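Local coordinates for extracellular solute-binding protein, family 5 (PDB 6WM6) that binds EDTA and various other aminopolycarboxylates in the periplasm, probably delivering them to an ABC transporter, at residues Val54-Thr59 / Gly68-Val73; Asn60-Ser65 / Phe209-Val214; Ile275-Ala280 / Pro531-Tyr536. All blocks are in the same frame, centred on the assembly; numbering follows the deposited sequence.

Interaction 1: residues Val54-Thr59 / Gly68-Val73. With EDO (1,2-ethanediol), chain H; SO4 (sulfate ion), chain B; SO4 (sulfate ion), chain C.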
loop_
_atom_site.group_PDB
_atom_site.type_symbol
_atom_site.label_atom_id
_atom_site.label_comp_id
_atom_site.label_asym_id
_atom_site.label_seq_id
_atom_site.Cartn_x
_atom_site.Cartn_y
_atom_site.Cartn_z
ATOM N N VAL A 54 16.130 -4.959 -2.499
ATOM C CA VAL A 54 15.094 -3.951 -2.738
ATOM C C VAL A 54 15.234 -3.424 -4.153
ATOM O O VAL A 54 16.324 -3.455 -4.728
ATOM C CB VAL A 54 15.129 -2.803 -1.706
ATOM C CG1 VAL A 54 14.914 -3.374 -0.306
ATOM C CG2 VAL A 54 16.416 -2.032 -1.797
ATOM N N THR A 55 14.110 -2.943 -4.706
ATOM C CA THR A 55 13.987 -2.679 -6.136
ATOM C C THR A 55 14.199 -1.216 -6.522
ATOM O O THR A 55 14.199 -0.910 -7.718
ATOM C CB THR A 55 12.602 -3.121 -6.637
ATOM O OG1 THR A 55 11.586 -2.406 -5.929
ATOM C CG2 THR A 55 12.396 -4.619 -6.428
ATOM N N ARG A 56 14.371 -0.311 -5.560
ATOM C CA ARG A 56 14.622 1.092 -5.854
ATOM C C ARG A 56 15.870 1.560 -5.112
ATOM O O ARG A 56 16.181 1.069 -4.016
ATOM C CB ARG A 56 13.454 1.989 -5.398
ATOM C CG ARG A 56 12.082 1.632 -5.933
ATOM C CD ARG A 56 11.029 2.487 -5.229
ATOM N NE ARG A 56 9.667 2.217 -5.676
ATOM C CZ ARG A 56 9.057 2.865 -6.665
ATOM N NH1 ARG A 56 9.684 3.825 -7.330
ATOM N NH2 ARG A 56 7.812 2.547 -6.990
ATOM N N ASP A 57 16.579 2.527 -5.699
ATOM C CA ASP A 57 17.601 3.245 -4.955
ATOM C C ASP A 57 16.930 4.125 -3.899
ATOM O O ASP A 57 15.732 4.410 -3.970
ATOM C CB ASP A 57 18.442 4.101 -5.905
ATOM C CG ASP A 57 19.692 4.689 -5.247
ATOM O OD1 ASP A 57 20.148 4.201 -4.198
ATOM O OD2 ASP A 57 20.244 5.673 -5.802
ATOM N N ILE A 58 17.703 4.524 -2.892
ATOM C CA ILE A 58 17.209 5.394 -1.828
ATOM C C ILE A 58 17.738 6.802 -2.096
ATOM O O ILE A 58 18.936 7.068 -1.932
ATOM C CB ILE A 58 17.666 4.930 -0.438
ATOM C CG1 ILE A 58 17.346 3.455 -0.195
ATOM C CG2 ILE A 58 17.023 5.820 0.630
ATOM C CD1 ILE A 58 15.889 3.137 -0.184
ATOM N N THR A 59 16.849 7.714 -2.482
ATOM C CA THR A 59 17.186 9.127 -2.608
ATOM C C THR A 59 16.443 9.997 -1.611
ATOM O O THR A 59 16.746 11.188 -1.503
ATOM C CB THR A 59 16.892 9.630 -4.032
ATOM O OG1 THR A 59 15.537 9.348 -4.368
ATOM C CG2 THR A 59 17.818 8.927 -5.018
ATOM N N GLY A 68 9.296 10.274 -0.565
ATOM C CA GLY A 68 9.757 9.094 0.136
ATOM C C GLY A 68 8.734 8.004 0.330
ATOM O O GLY A 68 9.080 6.920 0.792
ATOM N N ASN A 69 7.480 8.250 -0.043
ATOM C CA ASN A 69 6.390 7.320 0.243
ATOM C C ASN A 69 6.383 6.198 -0.785
ATOM O O ASN A 69 5.725 6.271 -1.822
ATOM C CB ASN A 69 5.058 8.065 0.232
ATOM C CG ASN A 69 3.878 7.138 0.356
ATOM O OD1 ASN A 69 3.836 6.316 1.248
ATOM N ND2 ASN A 69 2.916 7.276 -0.559
ATOM N N ASN A 70 7.108 5.131 -0.489
ATOM C CA ASN A 70 7.038 3.912 -1.287
ATOM C C ASN A 70 7.506 2.748 -0.412
ATOM O O ASN A 70 8.088 2.939 0.668
ATOM C CB ASN A 70 7.822 4.027 -2.598
ATOM C CG ASN A 70 9.309 4.162 -2.393
ATOM O OD1 ASN A 70 9.951 3.323 -1.742
ATOM N ND2 ASN A 70 9.895 5.204 -2.969
ATOM N N ALA A 71 7.240 1.529 -0.882
ATOM C CA ALA A 71 7.503 0.356 -0.057
ATOM C C ALA A 71 8.995 0.133 0.191
ATOM O O ALA A 71 9.363 -0.469 1.208
ATOM C CB ALA A 71 6.893 -0.894 -0.708
ATOM N N VAL A 72 9.873 0.584 -0.696
ATOM C CA VAL A 72 11.304 0.424 -0.470
ATOM C C VAL A 72 11.769 1.287 0.703
ATOM O O VAL A 72 12.456 0.813 1.625
ATOM C CB VAL A 72 12.110 0.716 -1.747
ATOM C CG1 VAL A 72 13.599 0.729 -1.455
ATOM C CG2 VAL A 72 11.772 -0.316 -2.809
ATOM N N VAL A 73 11.432 2.581 0.679
ATOM C CA VAL A 73 11.827 3.450 1.784
ATOM C C VAL A 73 11.203 2.950 3.080
ATOM O O VAL A 73 11.823 2.994 4.150
ATOM C CB VAL A 73 11.448 4.913 1.472
ATOM C CG1 VAL A 73 11.860 5.829 2.617
ATOM C CG2 VAL A 73 12.104 5.354 0.175
HETATM C C1 EDO H . 11.361 -4.700 -1.788
HETATM O O1 EDO H . 11.573 -3.854 -2.931
HETATM C C2 EDO H . 10.693 -3.908 -0.667
HETATM O O2 EDO H . 9.269 -4.047 -0.741
HETATM S S SO4 B . 4.514 1.475 -3.959
HETATM O O1 SO4 B . 4.976 1.171 -2.602
HETATM O O2 SO4 B . 5.596 1.225 -4.897
HETATM O O3 SO4 B . 3.347 0.612 -4.292
HETATM O O4 SO4 B . 4.123 2.879 -4.021
HETATM S S SO4 C . -0.144 5.123 -1.664
HETATM O O1 SO4 C . 0.268 4.896 -0.278
HETATM O O2 SO4 C . 1.038 5.461 -2.451
HETATM O O3 SO4 C . -0.727 3.891 -2.204
HETATM O O4 SO4 C . -1.096 6.222 -1.710
HETATM O O HOH W 1 12.945 5.235 -3.546
#

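Interaction 2: residues Asn60-Ser65 / Phe209-Val214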
loop_
_atom_site.group_PDB
_atom_site.type_symbol
_atom_site.label_atom_id
_atom_site.label_comp_id
_atom_site.label_asym_id
_atom_site.label_seq_id
_atom_site.Cartn_x
_atom_site.Cartn_y
_atom_site.Cartn_z
ATOM N N ASN A 60 15.502 9.428 -0.874
ATOM C CA ASN A 60 14.716 10.127 0.137
ATOM C C ASN A 60 14.504 9.123 1.261
ATOM O O ASN A 60 14.052 8.008 1.013
ATOM C CB ASN A 60 13.381 10.598 -0.459
ATOM C CG ASN A 60 12.579 11.462 0.501
ATOM O OD1 ASN A 60 12.323 11.074 1.656
ATOM N ND2 ASN A 60 12.140 12.607 0.030
ATOM N N TRP A 61 14.864 9.513 2.481
ATOM C CA TRP A 61 14.877 8.640 3.630
ATOM C C TRP A 61 13.667 8.849 4.526
ATOM O O TRP A 61 13.595 8.229 5.591
ATOM C CB TRP A 61 16.151 8.857 4.447
ATOM C CG TRP A 61 17.363 8.409 3.721
ATOM C CD1 TRP A 61 18.120 9.150 2.858
ATOM C CD2 TRP A 61 17.961 7.115 3.793
ATOM N NE1 TRP A 61 19.154 8.383 2.379
ATOM C CE2 TRP A 61 19.074 7.131 2.935
ATOM C CE3 TRP A 61 17.661 5.941 4.492
ATOM C CZ2 TRP A 61 19.894 6.015 2.765
ATOM C CZ3 TRP A 61 18.474 4.846 4.322
ATOM C CH2 TRP A 61 19.576 4.888 3.464
ATOM N N ASN A 62 12.716 9.676 4.098
ATOM C CA ASN A 62 11.571 10.077 4.908
ATOM C C ASN A 62 10.312 9.507 4.266
ATOM O O ASN A 62 9.735 10.101 3.348
ATOM C CB ASN A 62 11.541 11.603 4.996
ATOM C CG ASN A 62 10.367 12.130 5.775
ATOM O OD1 ASN A 62 9.473 11.378 6.212
ATOM N ND2 ASN A 62 10.360 13.463 5.973
ATOM N N VAL A 63 9.867 8.359 4.769
ATOM C CA VAL A 63 8.751 7.645 4.145
ATOM C C VAL A 63 7.463 8.444 4.194
ATOM O O VAL A 63 6.534 8.177 3.419
ATOM C CB VAL A 63 8.586 6.250 4.782
ATOM C CG1 VAL A 63 7.946 6.331 6.152
ATOM C CG2 VAL A 63 7.786 5.342 3.851
ATOM N N THR A 64 7.347 9.390 5.128
ATOM C CA THR A 64 6.146 10.197 5.273
ATOM C C THR A 64 6.076 11.330 4.263
ATOM O O THR A 64 5.029 11.987 4.146
ATOM C CB THR A 64 5.949 10.720 6.695
ATOM O OG1 THR A 64 6.844 11.815 6.962
ATOM C CG2 THR A 64 6.176 9.609 7.724
ATOM N N SER A 65 7.167 11.619 3.562
ATOM C CA SER A 65 7.169 12.702 2.586
ATOM C C SER A 65 6.563 12.238 1.274
ATOM O O SER A 65 6.429 11.040 1.017
ATOM C CB SER A 65 8.595 13.219 2.354
ATOM O OG SER A 65 9.397 12.289 1.626
ATOM N N PHE A 209 16.884 17.829 6.103
ATOM C CA PHE A 209 17.590 16.926 7.015
ATOM C C PHE A 209 17.012 15.513 7.026
ATOM O O PHE A 209 17.741 14.539 6.812
ATOM C CB PHE A 209 17.592 17.526 8.426
ATOM C CG PHE A 209 18.147 16.620 9.483
ATOM C CD1 PHE A 209 19.493 16.229 9.460
ATOM C CD2 PHE A 209 17.340 16.170 10.516
ATOM C CE1 PHE A 209 19.988 15.397 10.454
ATOM C CE2 PHE A 209 17.846 15.330 11.510
ATOM C CZ PHE A 209 19.175 14.952 11.469
ATOM N N LEU A 210 15.707 15.361 7.271
ATOM C CA LEU A 210 15.144 14.030 7.426
ATOM C C LEU A 210 14.958 13.321 6.093
ATOM O O LEU A 210 14.884 12.088 6.072
ATOM C CB LEU A 210 13.799 14.097 8.160
ATOM C CG LEU A 210 13.877 14.509 9.633
ATOM C CD1 LEU A 210 12.495 14.614 10.233
ATOM C CD2 LEU A 210 14.726 13.518 10.435
ATOM N N SER A 211 14.884 14.054 4.988
ATOM C CA SER A 211 14.656 13.473 3.674
ATOM C C SER A 211 15.951 13.166 2.944
ATOM O O SER A 211 16.119 12.075 2.404
ATOM C CB SER A 211 13.798 14.423 2.830
ATOM O OG SER A 211 12.496 14.552 3.378
ATOM N N ASN A 212 16.882 14.119 2.905
ATOM C CA ASN A 212 18.054 13.986 2.053
ATOM C C ASN A 212 19.233 13.311 2.721
ATOM O O ASN A 212 20.066 12.736 2.016
ATOM C CB ASN A 212 18.515 15.367 1.563
ATOM C CG ASN A 212 17.455 16.087 0.769
ATOM O OD1 ASN A 212 16.627 15.468 0.105
ATOM N ND2 ASN A 212 17.472 17.413 0.836
ATOM N N GLU A 213 19.355 13.389 4.035
ATOM C CA GLU A 213 20.516 12.849 4.719
ATOM C C GLU A 213 20.325 11.382 5.062
ATOM O O GLU A 213 19.233 10.961 5.447
ATOM C CB GLU A 213 20.798 13.616 6.007
ATOM C CG GLU A 213 21.084 15.102 5.822
ATOM C CD GLU A 213 22.253 15.357 4.889
ATOM O OE1 GLU A 213 22.092 16.152 3.939
ATOM O OE2 GLU A 213 23.329 14.755 5.100
ATOM N N VAL A 214 21.388 10.608 4.929
ATOM C CA VAL A 214 21.367 9.232 5.448
ATOM C C VAL A 214 21.213 9.317 6.958
ATOM O O VAL A 214 21.986 10.043 7.621
ATOM C CB VAL A 214 22.665 8.501 5.068
ATOM C CG1 VAL A 214 22.621 7.058 5.571
ATOM C CG2 VAL A 214 22.876 8.528 3.553
HETATM O O HOH W 2 11.028 15.225 0.932
HETATM O O HOH W 3 14.836 10.112 7.784
#

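Interaction 3: residues Ile275-Ala280 / Pro531-Tyr536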
loop_
_atom_site.group_PDB
_atom_site.type_symbol
_atom_site.label_atom_id
_atom_site.label_comp_id
_atom_site.label_asym_id
_atom_site.label_seq_id
_atom_site.Cartn_x
_atom_site.Cartn_y
_atom_site.Cartn_z
ATOM N N ILE A 275 14.224 -11.980 -1.117
ATOM C CA ILE A 275 13.665 -11.121 -2.155
ATOM C C ILE A 275 12.159 -11.031 -1.933
ATOM O O ILE A 275 11.540 -11.954 -1.387
ATOM C CB ILE A 275 14.017 -11.596 -3.572
ATOM C CG1 ILE A 275 13.349 -12.931 -3.909
ATOM C CG2 ILE A 275 15.539 -11.714 -3.722
ATOM C CD1 ILE A 275 13.526 -13.354 -5.350
ATOM N N TYR A 276 11.562 -9.936 -2.399
ATOM C CA TYR A 276 10.114 -9.683 -2.245
ATOM C C TYR A 276 9.593 -9.010 -3.511
ATOM O O TYR A 276 9.083 -7.884 -3.480
ATOM C CB TYR A 276 9.869 -8.828 -1.003
ATOM C CG TYR A 276 8.441 -8.779 -0.484
ATOM C CD1 TYR A 276 7.776 -9.924 -0.121
ATOM C CD2 TYR A 276 7.792 -7.565 -0.295
ATOM C CE1 TYR A 276 6.489 -9.884 0.432
ATOM C CE2 TYR A 276 6.505 -7.510 0.223
ATOM C CZ TYR A 276 5.870 -8.668 0.562
ATOM O OH TYR A 276 4.606 -8.611 1.106
ATOM N N PRO A 277 9.689 -9.690 -4.646
ATOM C CA PRO A 277 9.310 -9.049 -5.915
ATOM C C PRO A 277 7.811 -8.842 -6.015
ATOM O O PRO A 277 7.007 -9.602 -5.465
ATOM C CB PRO A 277 9.789 -10.050 -6.971
ATOM C CG PRO A 277 9.743 -11.377 -6.274
ATOM C CD PRO A 277 10.197 -11.058 -4.847
ATOM N N GLN A 278 7.431 -7.804 -6.760
ATOM C CA GLN A 278 6.020 -7.566 -7.060
ATOM C C GLN A 278 5.704 -8.193 -8.412
ATOM O O GLN A 278 6.589 -8.383 -9.250
ATOM C CB GLN A 278 5.712 -6.067 -7.052
ATOM C CG GLN A 278 5.784 -5.434 -5.655
ATOM C CD GLN A 278 4.948 -4.164 -5.510
ATOM O OE1 GLN A 278 4.178 -3.805 -6.399
ATOM N NE2 GLN A 278 5.097 -3.485 -4.376
ATOM N N GLY A 279 4.444 -8.545 -8.613
ATOM C CA GLY A 279 4.051 -9.158 -9.871
ATOM C C GLY A 279 4.688 -10.511 -10.127
ATOM O O GLY A 279 5.240 -10.754 -11.205
ATOM N N ALA A 280 4.619 -11.406 -9.149
ATOM C CA ALA A 280 5.148 -12.755 -9.329
ATOM C C ALA A 280 4.328 -13.516 -10.362
ATOM O O ALA A 280 3.109 -13.364 -10.448
ATOM C CB ALA A 280 5.124 -13.514 -8.003
ATOM N N PRO A 531 -0.701 -11.125 -5.966
ATOM C CA PRO A 531 -0.010 -12.028 -5.035
ATOM C C PRO A 531 1.287 -11.417 -4.554
ATOM O O PRO A 531 2.042 -10.825 -5.318
ATOM C CB PRO A 531 0.262 -13.269 -5.895
ATOM C CG PRO A 531 0.411 -12.719 -7.291
ATOM C CD PRO A 531 -0.559 -11.547 -7.382
ATOM N N THR A 532 1.561 -11.580 -3.286
ATOM C CA THR A 532 2.892 -11.307 -2.789
ATOM C C THR A 532 3.808 -12.502 -3.082
ATOM O O THR A 532 3.362 -13.609 -3.395
ATOM C CB THR A 532 2.890 -11.096 -1.279
ATOM O OG1 THR A 532 2.562 -12.354 -0.665
ATOM C CG2 THR A 532 1.901 -10.043 -0.833
ATOM N N ALA A 533 5.111 -12.278 -2.971
ATOM C CA ALA A 533 6.062 -13.383 -3.067
ATOM C C ALA A 533 7.281 -13.039 -2.222
ATOM O O ALA A 533 8.105 -12.209 -2.617
ATOM C CB ALA A 533 6.458 -13.635 -4.520
ATOM N N LEU A 534 7.410 -13.696 -1.086
ATOM C CA LEU A 534 8.591 -13.603 -0.228
ATOM C C LEU A 534 9.376 -14.886 -0.423
ATOM O O LEU A 534 8.893 -15.965 -0.104
ATOM C CB LEU A 534 8.163 -13.457 1.227
ATOM C CG LEU A 534 9.261 -13.272 2.255
ATOM C CD1 LEU A 534 9.994 -11.958 2.084
ATOM C CD2 LEU A 534 8.648 -13.393 3.658
ATOM N N ILE A 535 10.573 -14.773 -0.991
ATOM C CA ILE A 535 11.385 -15.920 -1.388
ATOM C C ILE A 535 12.728 -15.747 -0.697
ATOM O O ILE A 535 13.351 -14.677 -0.808
ATOM C CB ILE A 535 11.542 -15.989 -2.914
ATOM C CG1 ILE A 535 10.180 -15.891 -3.616
ATOM C CG2 ILE A 535 12.243 -17.310 -3.318
ATOM C CD1 ILE A 535 10.256 -15.758 -5.138
ATOM N N TYR A 536 13.171 -16.768 0.036
ATOM C CA TYR A 536 14.225 -16.526 1.017
ATOM C C TYR A 536 14.935 -17.805 1.413
ATOM O O TYR A 536 14.437 -18.905 1.210
ATOM C CB TYR A 536 13.644 -15.854 2.283
ATOM C CG TYR A 536 12.580 -16.710 2.946
ATOM C CD1 TYR A 536 11.277 -16.724 2.452
ATOM C CD2 TYR A 536 12.862 -17.517 4.040
ATOM C CE1 TYR A 536 10.305 -17.535 3.025
ATOM C CE2 TYR A 536 11.904 -18.315 4.621
ATOM C CZ TYR A 536 10.623 -18.316 4.107
ATOM O OH TYR A 536 9.635 -19.112 4.644
HETATM O O HOH W 4 5.933 -9.413 -2.963
HETATM O O HOH W 5 4.727 -10.954 -6.361
HETATM O O HOH W 6 2.759 -8.333 -6.086
#

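Interaction 1: residues Val54-Thr59 / Gly68-Val73
Val72, on the first turn of helix 71-77, inserts its two methyl groups into the bend made by residues 54-59. Val72 CG1, anti to the backbone N (chi1 172°), meets Ile58 CD1 at 3.6 Å, with Val54 crossing obliquely beside it. Against CG2 lies the aliphatic part of Arg56, whose CG is 3.7 Å from Val72 CG2. The Arg56 chain, extended from CG to NE, runs on to Asn70: Arg56 CD reaches Asn70 ND2 at 3.7 Å, and the guanidinium and amide planes are 17° apart, with Asn70 CB over one guanidinium face. At the N-cap of the helix, Asn70 OD1 accepts from Val73 N at 2.9 Å, a straight bond (169°) whose donor sits above the carbonyl plane. Its ND2 donates to water 1, which donates to Asp57 O, tying cap to loop. At the helix N-terminus the chain B sulfate accepts from Ala71 N through O1 (2.9 Å) and only weakly from Arg56 NH2 through O2. An ethanediol O1 accepts from Thr55 N at 3.2 Å. Farther out, Val54 is backbone-bonded to Arg255 of the neighbouring strand 251-256 and to Ile257 just beyond it, and Asp57 OD1 accepts from Gly230 N.

Interaction 2: residues Asn60-Ser65 / Phe209-Val214
The Trp61 indole carries Val214 on one face: Val214 CA stands 4.0 Å from the centroid of the Trp61 five-membered ring and 15° off its normal, a CH-pi contact. Val214 CG2 extends this packing to Trp61 CZ2 at 4.0 Å, the two side chains lying side by side. At the indole edge, in its plane, is Ser211 O, while Phe227 meets the indole edge-to-face. Ser211 O also accepts from Trp61 N at 2.9 Å and 160°, in the carbonyl plane and on a lone pair. The same oxygen receives a CA-H...O contact from Asn60. The loop from strand 49-54 thus docks on the C-terminal turn of helix 202-212, holding its shape with an Asx turn followed by a type I beta turn over residues 62-65. In the Asx turn Asn60 OD1 accepts from Asn62 N at 2.8 Å. In the beta turn Asn62 O is gripped twice, by Ser65 N and by Ser65 OG. The backbone position puts Asn62 CB 3.5 Å from Ser211 OG, while CG anti to the backbone N (chi1 178°) lets OD1 accept from Thr64 OG1. Ser211 OG, hydrogen-bonded to Tyr206 O, accepts from water 2, which accepts from Asn60 ND2.

Interaction 3: residues Ile275-Ala280 / Pro531-Tyr536
Two backbone hydrogen bonds join Ile275 and Ile535 as an antiparallel hydrogen-bonded pair. Ile275 N donates to Ile535 O at 2.9 Å, nearly along the C=O axis, and Ile535 N returns a bond to Ile275 O at 3.0 Å and 175°. The pairing then gives way to CA-H...O contacts, the shorter running from Tyr276 CA to Ala533 O at 3.2 Å. Strand 274-275 is a short partner of the long strand 524-537, whose residues Thr532, Leu534 and Tyr536 make backbone bonds with Asn301, Gln299 and Asp297. At the polar tips, Tyr276 OH and Thr532 OG1 each bond to Asp545, one to each carboxylate oxygen. Beyond the pair the backbones diverge, and waters fill in. Water 4 links Pro277 O to Ala533 N and sits 3.3 Å above the plane of the Tyr276 ring, over its centre. Water 5 donates to both Pro277 O and Pro531 O while accepting from Ala280 N; water 6 joins Gly279 N to Pro531 O. Apolar contacts complete the interface. Ile275 and Ile535 lie side by side, with Ile275 CG1 3.7 Å from Ile535 CB, and both pack on Leu264 of helix 263-268. Tyr276, its CG anti to the backbone N (chi1 -164°), crosses Leu534 obliquely, Tyr276 CD1 meeting Leu534 CD1 at 3.7 Å. Ala280 CB faces Ala533 CB at 3.7 Å.

How the interactions relate
Interactions 1 and 2 share the loop between strand 49-54 and helix 71-77, and their segments alternate along the chain. Their centres are about 11 Å apart and they touch, Val73 CG2 lying 3.4 Å from Asn60 O. Phe227 of strand 222-228 touches residues of both. Interaction 3 comes later in the chain; its centre is about 16 Å from that of interaction 1 and about 26 Å from that of interaction 2, so the three lie nearly in a line with interaction 1 in the middle. The loop 54-65 thus connects helix 71-77 and helix 202-212 beside the sheet of strand 49-54, while interaction 3 belongs to the separate sheet of strand 524-537.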